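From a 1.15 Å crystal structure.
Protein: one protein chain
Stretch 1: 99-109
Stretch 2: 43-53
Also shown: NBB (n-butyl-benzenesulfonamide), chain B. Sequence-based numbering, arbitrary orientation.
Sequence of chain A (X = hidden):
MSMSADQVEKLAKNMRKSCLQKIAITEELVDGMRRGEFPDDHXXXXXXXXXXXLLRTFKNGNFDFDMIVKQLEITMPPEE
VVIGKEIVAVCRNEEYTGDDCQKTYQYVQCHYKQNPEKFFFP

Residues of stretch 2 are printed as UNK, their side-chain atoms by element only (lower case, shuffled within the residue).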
# COMPACT_ATOMS: atom_id res chain seq x y z
N ASP A 99 -5.63 -7.36 13.99
CA ASP A 99 -6.79 -7.21 13.13
C ASP A 99 -6.38 -6.85 11.70
O ASP A 99 -5.19 -6.67 11.42
CB ASP A 99 -7.85 -6.27 13.74
CG ASP A 99 -7.46 -4.80 13.75
OD1 ASP A 99 -8.16 -4.03 14.44
OD2 ASP A 99 -6.51 -4.39 13.08
N ASP A 100 -7.33 -6.79 10.78
CA ASP A 100 -6.98 -6.54 9.38
C ASP A 100 -6.24 -5.22 9.20
O ASP A 100 -5.31 -5.13 8.38
CB ASP A 100 -8.20 -6.54 8.47
CG ASP A 100 -8.85 -7.90 8.35
OD1 ASP A 100 -8.26 -8.91 8.79
OD2 ASP A 100 -9.96 -7.95 7.78
N CYS A 101 -6.65 -4.21 9.95
CA CYS A 101 -6.03 -2.89 9.89
C CYS A 101 -4.56 -2.97 10.31
O CYS A 101 -3.68 -2.38 9.68
CB CYS A 101 -6.80 -1.88 10.75
SG CYS A 101 -8.53 -1.65 10.27
N GLN A 102 -4.31 -3.66 11.41
CA GLN A 102 -2.96 -3.84 11.90
C GLN A 102 -2.11 -4.64 10.91
O GLN A 102 -0.96 -4.29 10.66
CB GLN A 102 -3.00 -4.51 13.28
CG GLN A 102 -3.61 -3.59 14.32
CD GLN A 102 -3.98 -4.28 15.62
OE1 GLN A 102 -4.40 -5.43 15.66
NE2 GLN A 102 -3.90 -3.53 16.70
N LYS A 103 -2.68 -5.68 10.31
CA LYS A 103 -1.95 -6.49 9.35
C LYS A 103 -1.53 -5.70 8.12
O LYS A 103 -0.37 -5.75 7.72
CB LYS A 103 -2.77 -7.70 8.93
CG LYS A 103 -2.95 -8.75 10.02
CD LYS A 103 -3.55 -10.03 9.44
CE LYS A 103 -3.81 -11.06 10.51
NZ LYS A 103 -4.81 -12.08 10.10
N THR A 104 -2.47 -5.01 7.49
CA THR A 104 -2.10 -4.27 6.29
C THR A 104 -1.10 -3.16 6.62
O THR A 104 -0.18 -2.91 5.85
CB THR A 104 -3.31 -3.71 5.51
OG1 THR A 104 -4.06 -2.80 6.32
CG2 THR A 104 -4.21 -4.82 5.06
N TYR A 105 -1.25 -2.52 7.77
CA TYR A 105 -0.31 -1.48 8.15
C TYR A 105 1.10 -2.03 8.33
O TYR A 105 2.08 -1.41 7.92
CB TYR A 105 -0.75 -0.83 9.44
CG TYR A 105 -0.12 0.49 9.82
CD1 TYR A 105 -0.21 1.61 9.01
CD2 TYR A 105 0.50 0.64 11.05
CE1 TYR A 105 0.26 2.84 9.42
CE2 TYR A 105 0.98 1.87 11.46
CZ TYR A 105 0.86 2.95 10.64
OH TYR A 105 1.29 4.19 11.00
N GLN A 106 1.21 -3.21 8.94
CA GLN A 106 2.50 -3.87 9.09
C GLN A 106 3.10 -4.19 7.72
O GLN A 106 4.30 -4.05 7.52
CB GLN A 106 2.35 -5.15 9.92
CG GLN A 106 2.03 -4.94 11.41
CD GLN A 106 1.34 -6.13 12.03
OE1 GLN A 106 1.46 -7.25 11.54
NE2 GLN A 106 0.58 -5.89 13.10
N TYR A 107 2.29 -4.64 6.78
CA TYR A 107 2.76 -4.97 5.44
C TYR A 107 3.29 -3.72 4.73
O TYR A 107 4.37 -3.73 4.11
CB TYR A 107 1.63 -5.65 4.64
CG TYR A 107 2.10 -6.07 3.27
CD1 TYR A 107 2.83 -7.24 3.13
CD2 TYR A 107 1.88 -5.30 2.16
CE1 TYR A 107 3.35 -7.63 1.92
CE2 TYR A 107 2.38 -5.70 0.93
CZ TYR A 107 3.13 -6.86 0.83
OH TYR A 107 3.67 -7.24 -0.37
N VAL A 108 2.55 -2.63 4.83
CA VAL A 108 2.97 -1.36 4.25
C VAL A 108 4.31 -0.91 4.86
O VAL A 108 5.20 -0.47 4.14
CB VAL A 108 1.85 -0.29 4.43
CG1 VAL A 108 2.36 1.09 4.03
CG2 VAL A 108 0.63 -0.69 3.62
N GLN A 109 4.47 -1.04 6.17
CA GLN A 109 5.73 -0.71 6.84
C GLN A 109 6.87 -1.60 6.35
O GLN A 109 7.99 -1.13 6.21
CB GLN A 109 5.59 -0.83 8.35
CG GLN A 109 4.81 0.29 8.97
CD GLN A 109 4.47 -0.00 10.41
OE1 GLN A 109 3.47 -0.67 10.70
NE2 GLN A 109 5.30 0.48 11.30
N UNK A 43 -6.79 4.40 13.08
CA UNK A 43 -7.49 4.96 11.93
C UNK A 43 -6.61 4.99 10.68
O UNK A 43 -7.06 4.63 9.60
c UNK A 43 -8.06 6.33 12.26
o UNK A 43 -9.14 7.16 14.20
c UNK A 43 -9.10 6.25 13.35
o UNK A 43 -9.88 5.28 13.37
N UNK A 44 -5.35 5.38 10.83
CA UNK A 44 -4.41 5.29 9.71
C UNK A 44 -4.23 3.84 9.29
O UNK A 44 -4.18 3.54 8.08
c UNK A 44 -3.07 5.94 10.06
c UNK A 44 -2.03 5.92 8.96
c UNK A 44 -0.73 6.54 9.48
c UNK A 44 -2.50 6.58 7.68
N UNK A 45 -4.17 2.94 10.26
CA UNK A 45 -4.07 1.52 9.92
C UNK A 45 -5.25 1.10 9.05
O UNK A 45 -5.09 0.45 8.01
c UNK A 45 -2.67 0.40 13.38
c UNK A 45 -2.71 0.96 11.98
o UNK A 45 -3.66 -0.09 13.91
n UNK A 45 -1.49 0.48 13.99
c UNK A 45 -3.99 0.69 11.21
N UNK A 46 -6.46 1.49 9.44
CA UNK A 46 -7.64 1.12 8.66
C UNK A 46 -7.70 1.80 7.29
O UNK A 46 -8.25 1.21 6.36
c UNK A 46 -8.91 1.37 9.46
s UNK A 46 -9.06 0.28 10.94
N UNK A 47 -7.10 2.97 7.15
CA UNK A 47 -6.95 3.58 5.83
C UNK A 47 -6.17 2.65 4.90
O UNK A 47 -6.53 2.47 3.74
c UNK A 47 -6.81 6.35 3.87
c UNK A 47 -4.33 5.80 2.81
c UNK A 47 -4.69 5.30 4.05
c UNK A 47 -6.46 6.84 2.62
o UNK A 47 -4.89 7.06 0.87
c UNK A 47 -6.31 4.98 5.93
c UNK A 47 -5.93 5.56 4.60
c UNK A 47 -5.22 6.57 2.11
N UNK A 48 -5.08 2.07 5.40
CA UNK A 48 -4.31 1.16 4.55
C UNK A 48 -5.14 -0.02 4.09
O UNK A 48 -5.01 -0.46 2.95
c UNK A 48 -2.96 0.72 5.15
c UNK A 48 -2.09 1.92 5.51
o UNK A 48 -3.13 -0.16 6.27
N UNK A 49 -5.98 -0.54 4.97
CA UNK A 49 -6.85 -1.64 4.60
C UNK A 49 -7.87 -1.22 3.54
O UNK A 49 -8.16 -1.97 2.62
o UNK A 49 -6.67 -2.33 6.91
c UNK A 49 -8.22 -3.58 5.49
c UNK A 49 -7.59 -2.21 5.82
N UNK A 50 -8.43 -0.02 3.70
CA UNK A 50 -9.38 0.51 2.74
C UNK A 50 -8.77 0.55 1.34
O UNK A 50 -9.39 0.08 0.37
s UNK A 50 -11.07 2.72 2.13
c UNK A 50 -9.85 1.91 3.19
N UNK A 51 -7.54 1.05 1.24
CA UNK A 51 -6.87 1.16 -0.04
C UNK A 51 -6.55 -0.23 -0.61
O UNK A 51 -6.79 -0.50 -1.78
c UNK A 51 -5.57 1.99 0.09
c UNK A 51 -5.89 3.46 0.39
c UNK A 51 -6.57 4.23 -0.74
c UNK A 51 -4.69 1.87 -1.14
N UNK A 52 -5.99 -1.12 0.22
CA UNK A 52 -5.64 -2.44 -0.30
C UNK A 52 -6.89 -3.21 -0.72
O UNK A 52 -6.86 -3.97 -1.69
c UNK A 52 -4.80 -3.23 0.70
s UNK A 52 -2.23 -3.56 1.84
c UNK A 52 -1.90 -4.92 0.75
c UNK A 52 -3.42 -2.60 0.88
N UNK A 53 -8.00 -3.02 -0.02
CA UNK A 53 -9.23 -3.68 -0.46
C UNK A 53 -9.72 -3.14 -1.81
O UNK A 53 -10.19 -3.93 -2.65
c UNK A 53 -11.05 -5.76 3.72
c UNK A 53 -10.07 -4.54 1.77
n UNK A 53 -12.33 -6.25 4.31
c UNK A 53 -10.32 -3.59 0.61
c UNK A 53 -11.26 -4.64 2.70
O1S NBB B . -1.38 -3.01 -2.02
S NBB B . -0.74 -1.85 -2.56
O2S NBB B . -1.55 -0.66 -2.59
N10 NBB B . -0.31 -2.22 -4.05
C11 NBB B . 0.51 -3.38 -4.32
C12 NBB B . 1.49 -3.14 -5.45
C13 NBB B . 2.60 -2.15 -5.11
C14 NBB B . 3.59 -2.76 -4.13
C4 NBB B . 0.62 -1.56 -1.70
C5 NBB B . 1.39 -0.43 -2.03
C6 NBB B . 2.57 -0.14 -1.33
C1 NBB B . 3.01 -0.95 -0.30
C2 NBB B . 2.26 -2.05 0.05
C3 NBB B . 1.09 -2.36 -0.63
O HOH W 1 -3.80 -0.50 16.60
O HOH W 2 -1.06 -1.72 16.50
O HOH W 3 -11.21 -8.68 5.33

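Position 43 carries two carbons, the second bearing two oxygens; its CA-to-CB bond points away from stretch 1, and the side chain makes no contact there. A short carboxylate makes it Asp43.

Position 44 has four carbons, forked at the second. It starts sideways, but one end carbon comes 3.5 Å from Tyr105 OH. That fork is a leucine, Leu44, which packs obliquely beside the tyrosine ring.

Position 45 has three carbons in a row, the third bearing one oxygen and one nitrogen. The second carbon lies over one face of the Tyr105 ring, 3.6 Å from the ring centroid, a CH-pi contact, while CB is 3.4 Å from Cys101 O. A primary amide two methylenes out is a glutamine, Gln45. Its OE1 is 3.5 Å from Gln102 CG, and a water donates to OE1 of Gln45 (2.7 Å from the water O) and accepts from NE2 of Gln102 (3.0 Å from the same O).

Position 46 is one carbon and one sulfur, with the sulfur 2.1 Å from Cys101 SG. That is a bond length, so the residue is Cys46, joined in a disulfide with chi3 of 98°. The CA atoms of Cys101 and Cys46, 4.5 Å apart, are the nearest CA pair between the two stretches.

Position 47 has one carbon and a six-carbon ring bearing an oxygen. Its CA-to-CB bond points away from stretch 1, and it makes no contact there. It is Tyr47.

Position 48 has one carbon carrying an oxygen and a carbon. The oxygen is 2.8 Å from Thr104 OG1, and the methyl carbon lies at the edge of the Tyr105 ring. This is Thr48, a knob among Cys101, Thr104, Tyr105 and Val108; its OG1 donates to Gln45 O at 2.7 Å, within its own helix.

Position 49 has the same atoms, with its oxygen 2.7 Å from Thr104 OG1 in a hydrogen bond and 3.1 Å from Cys101 CA. It is Thr49, whose OG1 lies against the other helix's backbone.

Position 50 is again one carbon and one sulfur, but without contact to stretch 1. This is Cys50, bonded covalently elsewhere in the structure.

Position 51 has four carbons, forked at the first, with one arm two carbons long. It makes no contact across the pair: Ile51.

Position 52 is an unbranched run of two carbons, a sulfur and a carbon. The sulfur is 3.8 Å from Thr104 CB; the last carbon is 4.1 Å from Tyr107 CD2. Met52 also puts CE 3.4 Å from O1S of the bound sulfonamide.

Position 53 has four carbons in a row ending in nitrogen. The nitrogen is 4.5 Å from Asp100 OD2, beyond a salt bridge, but one water bonds to both. It is Lys53.

The helices cross at 81°, with axes 7.4 Å apart. One disulfide pins the crossing, and three threonine hydroxyls cluster beside it. Gln45 and Tyr105 supply the largest covered areas, with Met52 farther along.

Stretch 2 (43-53) DLQCYTTCIMK
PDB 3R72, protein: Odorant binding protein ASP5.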